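Local coordinates for FAD-binding PCMH-type domain-containing protein (PDB 6YJO) that probably oxidises oligosaccharide substrates, as a flavin-dependent oxidoreductase whose FAD is attached covalently to the protein through two side chains, at residues Thr242-Glu247 / Lys271-Gln276; Leu248-Asn253 / Gly306-Gln311; Gln263-Thr268 / Leu301-Gly306. All blocks are in the same frame, centred on the assembly; numbering follows the deposited sequence.

Contact 1 (Thr242-Glu247 / Lys271-Gln276)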
ATOM      1  N   THR A 242      18.004   2.925  14.255  1.00 57.30           N
ATOM      2  CA  THR A 242      19.089   3.498  13.457  1.00 56.95           C
ATOM      3  C   THR A 242      18.740   3.507  11.975  1.00 53.58           C
ATOM      4  O   THR A 242      18.886   2.474  11.295  1.00 50.97           O
ATOM      5  CB  THR A 242      20.384   2.716  13.682  1.00 60.77           C
ATOM      6  OG1 THR A 242      20.644   2.611  15.089  1.00 65.97           O
ATOM      7  CG2 THR A 242      21.562   3.410  12.999  1.00 60.48           C
ATOM      8  N   PRO A 243      18.282   4.627  11.423  1.00 53.49           N
ATOM      9  CA  PRO A 243      18.247   4.761   9.964  1.00 50.86           C
ATOM     10  C   PRO A 243      19.655   4.775   9.388  1.00 50.54           C
ATOM     11  O   PRO A 243      20.628   5.104  10.067  1.00 51.63           O
ATOM     12  CB  PRO A 243      17.543   6.105   9.735  1.00 51.04           C
ATOM     13  CG  PRO A 243      16.823   6.403  11.010  1.00 53.20           C
ATOM     14  CD  PRO A 243      17.611   5.749  12.105  1.00 55.50           C
ATOM     15  N   PHE A 244      19.758   4.396   8.115  1.00 50.21           N
ATOM     16  CA  PHE A 244      21.039   4.435   7.420  1.00 51.28           C
ATOM     17  C   PHE A 244      20.826   4.614   5.924  1.00 49.73           C
ATOM     18  O   PHE A 244      19.776   4.270   5.380  1.00 44.34           O
ATOM     19  CB  PHE A 244      21.862   3.166   7.685  1.00 52.16           C
ATOM     20  CG  PHE A 244      21.219   1.891   7.188  1.00 54.08           C
ATOM     21  CD1 PHE A 244      20.287   1.217   7.960  1.00 54.72           C
ATOM     22  CD2 PHE A 244      21.569   1.355   5.958  1.00 55.35           C
ATOM     23  CE1 PHE A 244      19.708   0.041   7.511  1.00 56.24           C
ATOM     24  CE2 PHE A 244      20.991   0.182   5.503  1.00 57.11           C
ATOM     25  CZ  PHE A 244      20.061  -0.474   6.280  1.00 57.48           C
ATOM     26  N   SER A 245      21.851   5.167   5.271  1.00 53.94           N
ATOM     27  CA  SER A 245      21.950   5.219   3.820  1.00 53.25           C
ATOM     28  C   SER A 245      23.343   4.779   3.397  1.00 56.86           C
ATOM     29  O   SER A 245      24.315   4.961   4.133  1.00 58.09           O
ATOM     30  CB  SER A 245      21.669   6.630   3.274  1.00 52.87           C
ATOM     31  OG  SER A 245      22.780   7.487   3.472  1.00 56.86           O
ATOM     32  N   ILE A 246      23.422   4.170   2.216  1.00 55.78           N
ATOM     33  CA  ILE A 246      24.679   3.870   1.537  1.00 58.05           C
ATOM     34  C   ILE A 246      24.539   4.396   0.116  1.00 56.80           C
ATOM     35  O   ILE A 246      23.722   3.884  -0.659  1.00 54.88           O
ATOM     36  CB  ILE A 246      25.005   2.368   1.521  1.00 59.23           C
ATOM     37  CG1 ILE A 246      25.121   1.801   2.940  1.00 62.30           C
ATOM     38  CG2 ILE A 246      26.286   2.132   0.735  1.00 59.43           C
ATOM     39  CD1 ILE A 246      23.981   0.870   3.313  1.00 61.67           C
ATOM     40  N   GLU A 247      25.326   5.411  -0.229  1.00 58.76           N
ATOM     41  CA  GLU A 247      25.298   5.989  -1.563  1.00 60.03           C
ATOM     42  C   GLU A 247      26.239   5.227  -2.486  1.00 63.32           C
ATOM     43  O   GLU A 247      27.350   4.855  -2.096  1.00 66.84           O
ATOM     44  CB  GLU A 247      25.692   7.464  -1.514  1.00 60.94           C
ATOM     45  CG  GLU A 247      24.872   8.291  -0.537  1.00 60.60           C
ATOM     46  CD  GLU A 247      25.258   9.757  -0.560  1.00 60.60           C
ATOM     47  OE1 GLU A 247      26.142  10.128  -1.361  1.00 61.05           O
ATOM     48  OE2 GLU A 247      24.675  10.540   0.219  1.00 60.51           O
ATOM     49  N   LYS A 271      16.471 -10.217  11.360  1.00 64.19           N
ATOM     50  CA  LYS A 271      15.139  -9.644  11.214  1.00 61.49           C
ATOM     51  C   LYS A 271      15.070  -8.213  11.733  1.00 59.09           C
ATOM     52  O   LYS A 271      14.151  -7.478  11.358  1.00 57.22           O
ATOM     53  CB  LYS A 271      14.104 -10.517  11.929  1.00 63.00           C
ATOM     54  CG  LYS A 271      14.065 -10.354  13.437  1.00 65.83           C
ATOM     55  CD  LYS A 271      13.142 -11.384  14.068  1.00 67.26           C
ATOM     56  CE  LYS A 271      13.230 -11.355  15.581  1.00 69.11           C
ATOM     57  NZ  LYS A 271      14.601 -11.702  16.054  1.00 72.21           N
ATOM     58  N   GLU A 272      16.017  -7.800  12.579  1.00 59.22           N
ATOM     59  CA  GLU A 272      16.085  -6.410  13.020  1.00 57.00           C
ATOM     60  C   GLU A 272      16.413  -5.447  11.887  1.00 52.05           C
ATOM     61  O   GLU A 272      16.310  -4.231  12.084  1.00 49.23           O
ATOM     62  CB  GLU A 272      17.135  -6.250  14.128  1.00 61.14           C
ATOM     63  CG  GLU A 272      16.661  -6.656  15.522  1.00 64.02           C
ATOM     64  CD  GLU A 272      16.737  -8.150  15.764  1.00 67.67           C
ATOM     65  OE1 GLU A 272      17.303  -8.863  14.908  1.00 68.24           O
ATOM     66  OE2 GLU A 272      16.233  -8.615  16.811  1.00 69.18           O
ATOM     67  N   LEU A 273      16.787  -5.952  10.716  1.00 51.62           N
ATOM     68  CA  LEU A 273      17.277  -5.134   9.616  1.00 51.57           C
ATOM     69  C   LEU A 273      16.200  -4.989   8.545  1.00 49.58           C
ATOM     70  O   LEU A 273      15.604  -5.984   8.120  1.00 49.26           O
ATOM     71  CB  LEU A 273      18.539  -5.759   9.022  1.00 55.75           C
ATOM     72  CG  LEU A 273      19.190  -5.059   7.831  1.00 59.21           C
ATOM     73  CD1 LEU A 273      19.775  -3.712   8.226  1.00 60.68           C
ATOM     74  CD2 LEU A 273      20.262  -5.961   7.245  1.00 62.16           C
ATOM     75  N   ASN A 274      15.958  -3.751   8.117  1.00 48.93           N
ATOM     76  CA  ASN A 274      14.988  -3.433   7.074  1.00 49.82           C
ATOM     77  C   ASN A 274      15.687  -2.609   6.002  1.00 49.87           C
ATOM     78  O   ASN A 274      16.366  -1.629   6.321  1.00 51.18           O
ATOM     79  CB  ASN A 274      13.797  -2.664   7.652  1.00 50.14           C
ATOM     80  CG  ASN A 274      13.051  -3.457   8.711  1.00 52.06           C
ATOM     81  OD1 ASN A 274      12.040  -4.094   8.421  1.00 50.86           O
ATOM     82  ND2 ASN A 274      13.548  -3.418   9.946  1.00 53.81           N
ATOM     83  N   MET A 275      15.521  -2.993   4.737  1.00 48.98           N
ATOM     84  CA  MET A 275      16.331  -2.413   3.672  1.00 50.20           C
ATOM     85  C   MET A 275      15.529  -2.278   2.388  1.00 46.28           C
ATOM     86  O   MET A 275      14.620  -3.068   2.120  1.00 46.73           O
ATOM     87  CB  MET A 275      17.571  -3.273   3.402  1.00 55.02           C
ATOM     88  CG  MET A 275      18.809  -2.471   3.066  1.00 59.40           C
ATOM     89  SD  MET A 275      20.302  -3.476   3.098  1.00 65.58           S
ATOM     90  CE  MET A 275      20.203  -4.259   1.493  1.00 63.92           C
ATOM     91  N   GLN A 276      15.885  -1.260   1.602  1.00 45.53           N
ATOM     92  CA  GLN A 276      15.485  -1.124   0.207  1.00 45.42           C
ATOM     93  C   GLN A 276      16.644  -0.470  -0.537  1.00 47.48           C
ATOM     94  O   GLN A 276      17.589   0.037   0.077  1.00 48.23           O
ATOM     95  CB  GLN A 276      14.190  -0.312   0.070  1.00 45.36           C
ATOM     96  CG  GLN A 276      14.378   1.200   0.023  1.00 46.54           C
ATOM     97  CD  GLN A 276      13.070   1.979  -0.028  1.00 46.00           C
ATOM     98  OE1 GLN A 276      13.070   3.207   0.055  1.00 46.51           O
ATOM     99  NE2 GLN A 276      11.953   1.274  -0.173  1.00 46.25           N
TER
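Phe244 reaches from strand 242-248 to Leu273 and Met275 on strand 273-280. These are the two parallel strands of a split beta-alpha-beta unit, part of a ferredoxin-like beta-alpha-beta-beta-alpha-beta fold. Strand 283-290 runs antiparallel between them, and the segment axes stay 9.1 Å apart at their closest. No hydrogen bond joins the two segments directly; the contact is packing around the Phe244 ring. Phe244 CG sits between its own backbone N and carbonyl carbon (chi1 63°), and the far end of the ring points to the second strand. There Phe244 CZ lies 3.8 Å from Leu273 CD1. The two side chains cross at about a right angle, with the leucine methyl against CZ and CE1. Met275 comes in differently: Met275 CG approaches the ring edge, near the ring plane, 4.0 Å from Phe244 CZ. Leu297 of helix 294-308 packs on both Phe244 and Leu273, so the cluster belongs to the helix-covered side of the sheet. The ring end also lies near Asn274 O, while the side-chain ND2 of Asn274 bonds to Thr182 OG1. That side chain lies about 11 Å from the bound FAD. All four touching residues are buried. Thr242 O, two residues before Phe244, lies in the plane of the phenyl ring at its edge, 3.8 Å from Phe244 CD1.

Contact 2 (Leu248-Asn253 / Gly306-Gln311)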
ATOM      1  N   LEU A 248      25.784   4.996  -3.716  1.00 62.59           N
ATOM      2  CA  LEU A 248      26.547   4.245  -4.701  1.00 63.93           C
ATOM      3  C   LEU A 248      26.425   4.912  -6.062  1.00 60.64           C
ATOM      4  O   LEU A 248      25.568   5.770  -6.287  1.00 57.13           O
ATOM      5  CB  LEU A 248      26.066   2.792  -4.801  1.00 66.25           C
ATOM      6  CG  LEU A 248      26.195   1.939  -3.541  1.00 70.10           C
ATOM      7  CD1 LEU A 248      24.822   1.703  -2.925  1.00 69.46           C
ATOM      8  CD2 LEU A 248      26.880   0.625  -3.874  1.00 72.65           C
ATOM      9  N   ASP A 249      27.324   4.511  -6.972  1.00 63.07           N
ATOM     10  CA  ASP A 249      27.261   4.900  -8.384  1.00 64.41           C
ATOM     11  C   ASP A 249      27.719   3.693  -9.220  1.00 66.30           C
ATOM     12  O   ASP A 249      28.848   3.627  -9.714  1.00 68.23           O
ATOM     13  CB  ASP A 249      28.104   6.138  -8.667  1.00 66.17           C
ATOM     14  CG  ASP A 249      27.946   6.625 -10.089  1.00 67.83           C
ATOM     15  OD1 ASP A 249      26.917   6.300 -10.720  1.00 67.57           O
ATOM     16  OD2 ASP A 249      28.857   7.318 -10.580  1.00 70.17           O
ATOM     17  N   TRP A 250      26.813   2.732  -9.376  1.00 65.82           N
ATOM     18  CA  TRP A 250      27.090   1.528 -10.146  1.00 65.81           C
ATOM     19  C   TRP A 250      27.190   1.822 -11.638  1.00 66.46           C
ATOM     20  O   TRP A 250      26.572   2.754 -12.158  1.00 64.33           O
ATOM     21  CB  TRP A 250      25.978   0.501  -9.940  1.00 63.54           C
ATOM     22  CG  TRP A 250      25.984  -0.209  -8.630  1.00 62.94           C
ATOM     23  CD1 TRP A 250      27.034  -0.363  -7.774  1.00 63.52           C
ATOM     24  CD2 TRP A 250      24.870  -0.872  -8.029  1.00 62.71           C
ATOM     25  NE1 TRP A 250      26.637  -1.086  -6.674  1.00 64.08           N
ATOM     26  CE2 TRP A 250      25.313  -1.408  -6.806  1.00 63.58           C
ATOM     27  CE3 TRP A 250      23.538  -1.063  -8.408  1.00 62.30           C
ATOM     28  CZ2 TRP A 250      24.470  -2.124  -5.957  1.00 64.31           C
ATOM     29  CZ3 TRP A 250      22.704  -1.772  -7.568  1.00 63.11           C
ATOM     30  CH2 TRP A 250      23.172  -2.295  -6.356  1.00 64.18           C
ATOM     31  N   ASN A 251      27.984   1.004 -12.322  1.00 68.04           N
ATOM     32  CA  ASN A 251      27.868   0.790 -13.755  1.00 67.90           C
ATOM     33  C   ASN A 251      27.102  -0.508 -13.994  1.00 65.45           C
ATOM     34  O   ASN A 251      26.846  -1.275 -13.066  1.00 64.48           O
ATOM     35  CB  ASN A 251      29.255   0.756 -14.407  1.00 69.73           C
ATOM     36  CG  ASN A 251      30.155  -0.325 -13.826  1.00 71.38           C
ATOM     37  OD1 ASN A 251      29.762  -1.481 -13.708  1.00 70.64           O
ATOM     38  ND2 ASN A 251      31.366   0.056 -13.452  1.00 73.62           N
ATOM     39  N   GLU A 252      26.723  -0.742 -15.255  1.00 66.14           N
ATOM     40  CA  GLU A 252      25.891  -1.898 -15.585  1.00 68.04           C
ATOM     41  C   GLU A 252      26.373  -3.167 -14.896  1.00 71.14           C
ATOM     42  O   GLU A 252      25.587  -3.875 -14.258  1.00 72.52           O
ATOM     43  CB  GLU A 252      25.858  -2.111 -17.099  1.00 70.37           C
ATOM     44  CG  GLU A 252      25.081  -3.356 -17.500  1.00 71.30           C
ATOM     45  CD  GLU A 252      24.762  -3.411 -18.982  1.00 70.85           C
ATOM     46  OE1 GLU A 252      24.831  -2.359 -19.647  1.00 70.34           O
ATOM     47  OE2 GLU A 252      24.442  -4.511 -19.479  1.00 71.66           O
ATOM     48  N   ASN A 253      27.668  -3.469 -15.009  1.00 72.34           N
ATOM     49  CA  ASN A 253      28.177  -4.732 -14.491  1.00 74.66           C
ATOM     50  C   ASN A 253      28.384  -4.711 -12.983  1.00 73.94           C
ATOM     51  O   ASN A 253      28.333  -5.774 -12.356  1.00 76.39           O
ATOM     52  CB  ASN A 253      29.484  -5.110 -15.190  1.00 78.44           C
ATOM     53  CG  ASN A 253      30.116  -6.341 -14.590  1.00 84.02           C
ATOM     54  OD1 ASN A 253      29.642  -7.459 -14.793  1.00 85.08           O
ATOM     55  ND2 ASN A 253      31.191  -6.145 -13.838  1.00 86.52           N
ATOM     56  N   GLY A 306      30.817  -5.925   2.133  1.00 73.46           N
ATOM     57  CA  GLY A 306      31.980  -6.590   1.565  1.00 75.42           C
ATOM     58  C   GLY A 306      31.796  -6.912   0.095  1.00 75.45           C
ATOM     59  O   GLY A 306      32.664  -6.617  -0.731  1.00 76.00           O
ATOM     60  N   ASP A 307      30.659  -7.525  -0.251  1.00 74.32           N
ATOM     61  CA  ASP A 307      30.370  -7.799  -1.655  1.00 74.35           C
ATOM     62  C   ASP A 307      30.297  -6.508  -2.459  1.00 71.08           C
ATOM     63  O   ASP A 307      30.752  -6.454  -3.608  1.00 71.40           O
ATOM     64  CB  ASP A 307      29.060  -8.577  -1.780  1.00 75.42           C
ATOM     65  CG  ASP A 307      29.085  -9.889  -1.020  1.00 79.66           C
ATOM     66  OD1 ASP A 307      30.190 -10.416  -0.781  1.00 83.25           O
ATOM     67  OD2 ASP A 307      27.999 -10.398  -0.663  1.00 79.00           O
ATOM     68  N   LEU A 308      29.737  -5.451  -1.866  1.00 69.15           N
ATOM     69  CA  LEU A 308      29.546  -4.199  -2.588  1.00 68.24           C
ATOM     70  C   LEU A 308      30.832  -3.393  -2.702  1.00 73.87           C
ATOM     71  O   LEU A 308      31.018  -2.676  -3.693  1.00 74.68           O
ATOM     72  CB  LEU A 308      28.479  -3.347  -1.898  1.00 65.23           C
ATOM     73  CG  LEU A 308      27.027  -3.816  -1.987  1.00 63.88           C
ATOM     74  CD1 LEU A 308      26.118  -2.812  -1.291  1.00 61.54           C
ATOM     75  CD2 LEU A 308      26.611  -4.012  -3.437  1.00 62.29           C
ATOM     76  N   GLY A 309      31.722  -3.494  -1.720  1.00 76.10           N
ATOM     77  CA  GLY A 309      32.864  -2.599  -1.666  1.00 75.49           C
ATOM     78  C   GLY A 309      32.462  -1.195  -1.274  1.00 71.88           C
ATOM     79  O   GLY A 309      33.049  -0.225  -1.767  1.00 71.87           O
ATOM     80  N   ALA A 310      31.471  -1.065  -0.394  1.00 68.88           N
ATOM     81  CA  ALA A 310      30.871   0.215  -0.054  1.00 67.71           C
ATOM     82  C   ALA A 310      30.838   0.377   1.459  1.00 68.73           C
ATOM     83  O   ALA A 310      31.122  -0.553   2.218  1.00 72.23           O
ATOM     84  CB  ALA A 310      29.456   0.337  -0.643  1.00 66.55           C
ATOM     85  N   GLN A 311      30.483   1.585   1.888  1.00 66.33           N
ATOM     86  CA  GLN A 311      30.475   1.949   3.297  1.00 66.14           C
ATOM     87  C   GLN A 311      29.258   2.815   3.580  1.00 60.56           C
ATOM     88  O   GLN A 311      28.723   3.473   2.684  1.00 56.91           O
ATOM     89  CB  GLN A 311      31.758   2.700   3.681  1.00 69.53           C
ATOM     90  CG  GLN A 311      32.280   3.606   2.576  1.00 71.34           C
ATOM     91  CD  GLN A 311      33.044   4.800   3.108  1.00 75.95           C
ATOM     92  OE1 GLN A 311      32.530   5.562   3.926  1.00 77.64           O
ATOM     93  NE2 GLN A 311      34.277   4.973   2.642  1.00 77.76           N
TER
HETATM   94  O   HOH W   1      29.322  -1.866  -5.717  1.00 42.29           O
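Leu248, Trp250, Leu308 and Ala310 make the apolar part of this contact. Leu308 offers its two methyls to different partners. Its CD2 meets the edge of the indole, near the ring plane, at 3.8 Å from Trp250 CZ2. Its CD1 faces Leu248 CD2 more loosely, at 4.4 Å. That same Leu248 CD2 also rests 4.1 Å from Ala310 CB. Leu308 CG stands anti to the carbonyl carbon (chi1 -71°), which sends the branch out from the helix end toward the tryptophan. Ile286 of strand 283-290 packs on both leucines from the sheet.

The polar link runs through one water. Trp250 NE1 donates to it at 3.0 Å, and the water donates in turn to Leu308 O at 2.8 Å. The indole N-H and the carbonyl at the helix end are thus both satisfied.

These residues lie where strand 242-248 leads into helix 252-268, beside the end of helix 294-308. Both helices belong to the ferredoxin-like unit. The site is away from the flavin.

Helix ends shape both segments. Asn251 is the N-cap of helix 252-268, and its OD1 accepts from Glu254 N. The end of helix 294-308 has the pattern of a Schellman motif. Gly309 has a positive phi (72°), and its N makes a weak bond to Gly306 O at 3.4 Å. Ala310 N probably bonds to Leu305 O, at 3.3 Å. The turn carries the chain away from the helix and leaves Ala310 facing Leu248.

Contact 3 (Gln263-Thr268 / Leu301-Gly306)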
ATOM      1  N   GLN A 263      20.282  -9.966  -3.048  1.00 63.06           N
ATOM      2  CA  GLN A 263      19.400 -11.123  -2.923  1.00 64.34           C
ATOM      3  C   GLN A 263      19.907 -12.071  -1.849  1.00 66.70           C
ATOM      4  O   GLN A 263      19.144 -12.512  -0.985  1.00 67.14           O
ATOM      5  CB  GLN A 263      19.286 -11.857  -4.260  1.00 63.89           C
ATOM      6  CG  GLN A 263      18.880 -10.983  -5.437  1.00 60.91           C
ATOM      7  CD  GLN A 263      18.310 -11.793  -6.582  1.00 60.36           C
ATOM      8  OE1 GLN A 263      17.145 -11.637  -6.950  1.00 59.97           O
ATOM      9  NE2 GLN A 263      19.138 -12.654  -7.166  1.00 61.97           N
ATOM     10  N   LYS A 264      21.201 -12.400  -1.895  1.00 68.86           N
ATOM     11  CA  LYS A 264      21.786 -13.277  -0.887  1.00 71.48           C
ATOM     12  C   LYS A 264      21.631 -12.681   0.504  1.00 69.90           C
ATOM     13  O   LYS A 264      21.250 -13.378   1.451  1.00 70.25           O
ATOM     14  CB  LYS A 264      23.265 -13.517  -1.205  1.00 75.40           C
ATOM     15  CG  LYS A 264      23.525 -14.058  -2.609  1.00 75.95           C
ATOM     16  CD  LYS A 264      24.983 -13.871  -3.027  1.00 77.54           C
ATOM     17  CE  LYS A 264      25.916 -14.808  -2.278  1.00 79.79           C
ATOM     18  NZ  LYS A 264      27.180 -15.039  -3.028  1.00 81.28           N
ATOM     19  N   PHE A 265      21.909 -11.383   0.642  1.00 67.53           N
ATOM     20  CA  PHE A 265      21.801 -10.728   1.940  1.00 66.57           C
ATOM     21  C   PHE A 265      20.357 -10.672   2.424  1.00 63.97           C
ATOM     22  O   PHE A 265      20.111 -10.679   3.636  1.00 63.58           O
ATOM     23  CB  PHE A 265      22.390  -9.320   1.851  1.00 65.13           C
ATOM     24  CG  PHE A 265      22.530  -8.639   3.174  1.00 64.40           C
ATOM     25  CD1 PHE A 265      23.442  -9.101   4.109  1.00 66.10           C
ATOM     26  CD2 PHE A 265      21.759  -7.530   3.483  1.00 61.90           C
ATOM     27  CE1 PHE A 265      23.578  -8.475   5.330  1.00 66.58           C
ATOM     28  CE2 PHE A 265      21.894  -6.899   4.701  1.00 62.49           C
ATOM     29  CZ  PHE A 265      22.805  -7.372   5.627  1.00 64.94           C
ATOM     30  N   ALA A 266      19.393 -10.607   1.501  1.00 62.53           N
ATOM     31  CA  ALA A 266      17.988 -10.605   1.891  1.00 62.04           C
ATOM     32  C   ALA A 266      17.570 -11.923   2.524  1.00 64.73           C
ATOM     33  O   ALA A 266      16.571 -11.960   3.250  1.00 65.01           O
ATOM     34  CB  ALA A 266      17.105 -10.307   0.677  1.00 60.41           C
ATOM     35  N   VAL A 267      18.316 -12.998   2.274  1.00 66.58           N
ATOM     36  CA  VAL A 267      17.979 -14.295   2.848  1.00 66.48           C
ATOM     37  C   VAL A 267      18.563 -14.437   4.246  1.00 68.02           C
ATOM     38  O   VAL A 267      17.948 -15.051   5.124  1.00 69.17           O
ATOM     39  CB  VAL A 267      18.469 -15.420   1.917  1.00 66.94           C
ATOM     40  CG1 VAL A 267      18.181 -16.792   2.528  1.00 69.25           C
ATOM     41  CG2 VAL A 267      17.835 -15.288   0.540  1.00 63.93           C
ATOM     42  N   THR A 268      19.750 -13.869   4.479  1.00 68.31           N
ATOM     43  CA  THR A 268      20.521 -14.169   5.679  1.00 69.92           C
ATOM     44  C   THR A 268      20.487 -13.073   6.737  1.00 68.79           C
ATOM     45  O   THR A 268      20.761 -13.365   7.906  1.00 69.84           O
ATOM     46  CB  THR A 268      21.985 -14.433   5.306  1.00 72.82           C
ATOM     47  OG1 THR A 268      22.510 -13.302   4.599  1.00 70.89           O
ATOM     48  CG2 THR A 268      22.111 -15.673   4.431  1.00 74.50           C
ATOM     49  N   LEU A 301      25.597  -5.419   8.415  1.00 70.72           N
ATOM     50  CA  LEU A 301      25.867  -4.997   7.047  1.00 69.24           C
ATOM     51  C   LEU A 301      27.201  -5.501   6.518  1.00 72.48           C
ATOM     52  O   LEU A 301      27.410  -5.494   5.301  1.00 72.79           O
ATOM     53  CB  LEU A 301      25.844  -3.470   6.958  1.00 66.92           C
ATOM     54  CG  LEU A 301      24.468  -2.808   6.963  1.00 64.78           C
ATOM     55  CD1 LEU A 301      24.615  -1.291   6.964  1.00 63.85           C
ATOM     56  CD2 LEU A 301      23.646  -3.273   5.768  1.00 62.60           C
ATOM     57  N   ARG A 302      28.105  -5.929   7.397  1.00 74.79           N
ATOM     58  CA  ARG A 302      29.451  -6.310   6.970  1.00 74.56           C
ATOM     59  C   ARG A 302      29.465  -7.269   5.786  1.00 72.00           C
ATOM     60  O   ARG A 302      30.253  -7.045   4.852  1.00 70.49           O
ATOM     61  CB  ARG A 302      30.206  -6.907   8.166  1.00 76.61           C
ATOM     62  CG  ARG A 302      31.720  -6.921   7.977  1.00 79.14           C
ATOM     63  CD  ARG A 302      32.473  -7.409   9.220  1.00 81.95           C
ATOM     64  NE  ARG A 302      32.045  -6.741  10.447  1.00 81.08           N
ATOM     65  CZ  ARG A 302      32.260  -5.456  10.722  1.00 80.20           C
ATOM     66  NH1 ARG A 302      32.894  -4.676   9.852  1.00 79.56           N
ATOM     67  NH2 ARG A 302      31.832  -4.945  11.870  1.00 80.13           N
ATOM     68  N   PRO A 303      28.650  -8.328   5.742  1.00 71.64           N
ATOM     69  CA  PRO A 303      28.735  -9.238   4.586  1.00 72.69           C
ATOM     70  C   PRO A 303      28.288  -8.593   3.285  1.00 70.88           C
ATOM     71  O   PRO A 303      28.893  -8.849   2.236  1.00 72.19           O
ATOM     72  CB  PRO A 303      27.824 -10.410   4.988  1.00 71.57           C
ATOM     73  CG  PRO A 303      27.599 -10.263   6.468  1.00 72.26           C
ATOM     74  CD  PRO A 303      27.660  -8.791   6.728  1.00 71.37           C
ATOM     75  N   LEU A 304      27.244  -7.760   3.318  1.00 67.52           N
ATOM     76  CA  LEU A 304      26.788  -7.102   2.096  1.00 65.84           C
ATOM     77  C   LEU A 304      27.767  -6.020   1.656  1.00 65.46           C
ATOM     78  O   LEU A 304      28.129  -5.939   0.476  1.00 64.78           O
ATOM     79  CB  LEU A 304      25.390  -6.516   2.304  1.00 65.02           C
ATOM     80  CG  LEU A 304      24.858  -5.589   1.206  1.00 63.28           C
ATOM     81  CD1 LEU A 304      24.851  -6.281  -0.150  1.00 62.79           C
ATOM     82  CD2 LEU A 304      23.462  -5.106   1.566  1.00 61.14           C
ATOM     83  N   LEU A 305      28.206  -5.171   2.591  1.00 66.27           N
ATOM     84  CA  LEU A 305      29.163  -4.128   2.238  1.00 67.10           C
ATOM     85  C   LEU A 305      30.453  -4.721   1.688  1.00 70.11           C
ATOM     86  O   LEU A 305      31.124  -4.090   0.864  1.00 68.98           O
ATOM     87  CB  LEU A 305      29.464  -3.244   3.451  1.00 67.33           C
ATOM     88  CG  LEU A 305      28.338  -2.353   3.989  1.00 65.50           C
ATOM     89  CD1 LEU A 305      28.898  -1.412   5.050  1.00 65.62           C
ATOM     90  CD2 LEU A 305      27.644  -1.558   2.884  1.00 63.01           C
ATOM     91  N   GLY A 306      30.817  -5.925   2.133  1.00 73.46           N
ATOM     92  CA  GLY A 306      31.980  -6.590   1.565  1.00 75.42           C
ATOM     93  C   GLY A 306      31.796  -6.912   0.095  1.00 75.45           C
ATOM     94  O   GLY A 306      32.664  -6.617  -0.731  1.00 76.00           O
TER
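The helical segments around Phe265 and Leu304 run antiparallel, at 172° between their directions, with axes 9.9 Å apart at closest approach. Phe265 and Leu304 are the nearest pair across the gap, with 6.2 Å between their CA atoms.

The phenyl ring of Phe265 lies between the two helices and meets Leu301, Pro303 and Leu304. Its CG is anti to the backbone N (chi1 -171°), which extends the ring toward the other helix. Leu304 lies over one face of the ring. Its CB makes a CH-pi contact, 3.8 Å from the ring centroid and 15° off the normal. The leucine crosses the phenylalanine at about a right angle. Leu304 CD2 stays on that same side, above the rim of the ring, 3.5 Å from Phe265 CD2, a close apolar contact.

Leu301 sits one turn earlier. Its CB points away from Phe265, but the branch turns back and brings CD2 to 4.2 Å from Phe265 CE2. Its CA also packs against the ring end. Pro303 closes the outer side, with its CD 4.3 Å from Phe265 CE1. Helix 294-308 is kinked here, where the N atoms of Pro303 and Leu304 make no bond to the preceding turn. Proline has no N-H to give. Regular bonding resumes with Leu305 N to Leu301 O, at 2.8 Å. Phe265, Leu301 and Leu304 are buried, whereas Pro303 is exposed.

These are the two helices of the ferredoxin-like unit, lying side by side on one face of the antiparallel sheet. Phe265 and Leu304 both rest on Met275 of strand 273-280, and Phe265 also touches Leu273. Arg181 bonds to both helix 252-268 and strand 273-280, with NH2 on Ala266 O and NH1 on Leu273 O.

Strand 242-248 comes first and starts both contact 1 and contact 2. Contact 1 closes the earliest loop, over helix 252-268, when the chain returns at 271-276. Residues 263-268 lie inside that loop but wait for 301-306, so contact 3 crosses contact 1. Contact 2 closes last, at 306-311. It also crosses contact 1, and contact 3 is nested within it; the two share Gly306. Contact 1 ties two strands. Contacts 2 and 3 join the end of helix 294-308 to the lead-in and the last turns of helix 252-268, respectively. Met275 CE packs on Leu304 CD2, joining sheet to helix, and Ile246 CG2 packs on Ala310 CB in the turn after helix 294-308.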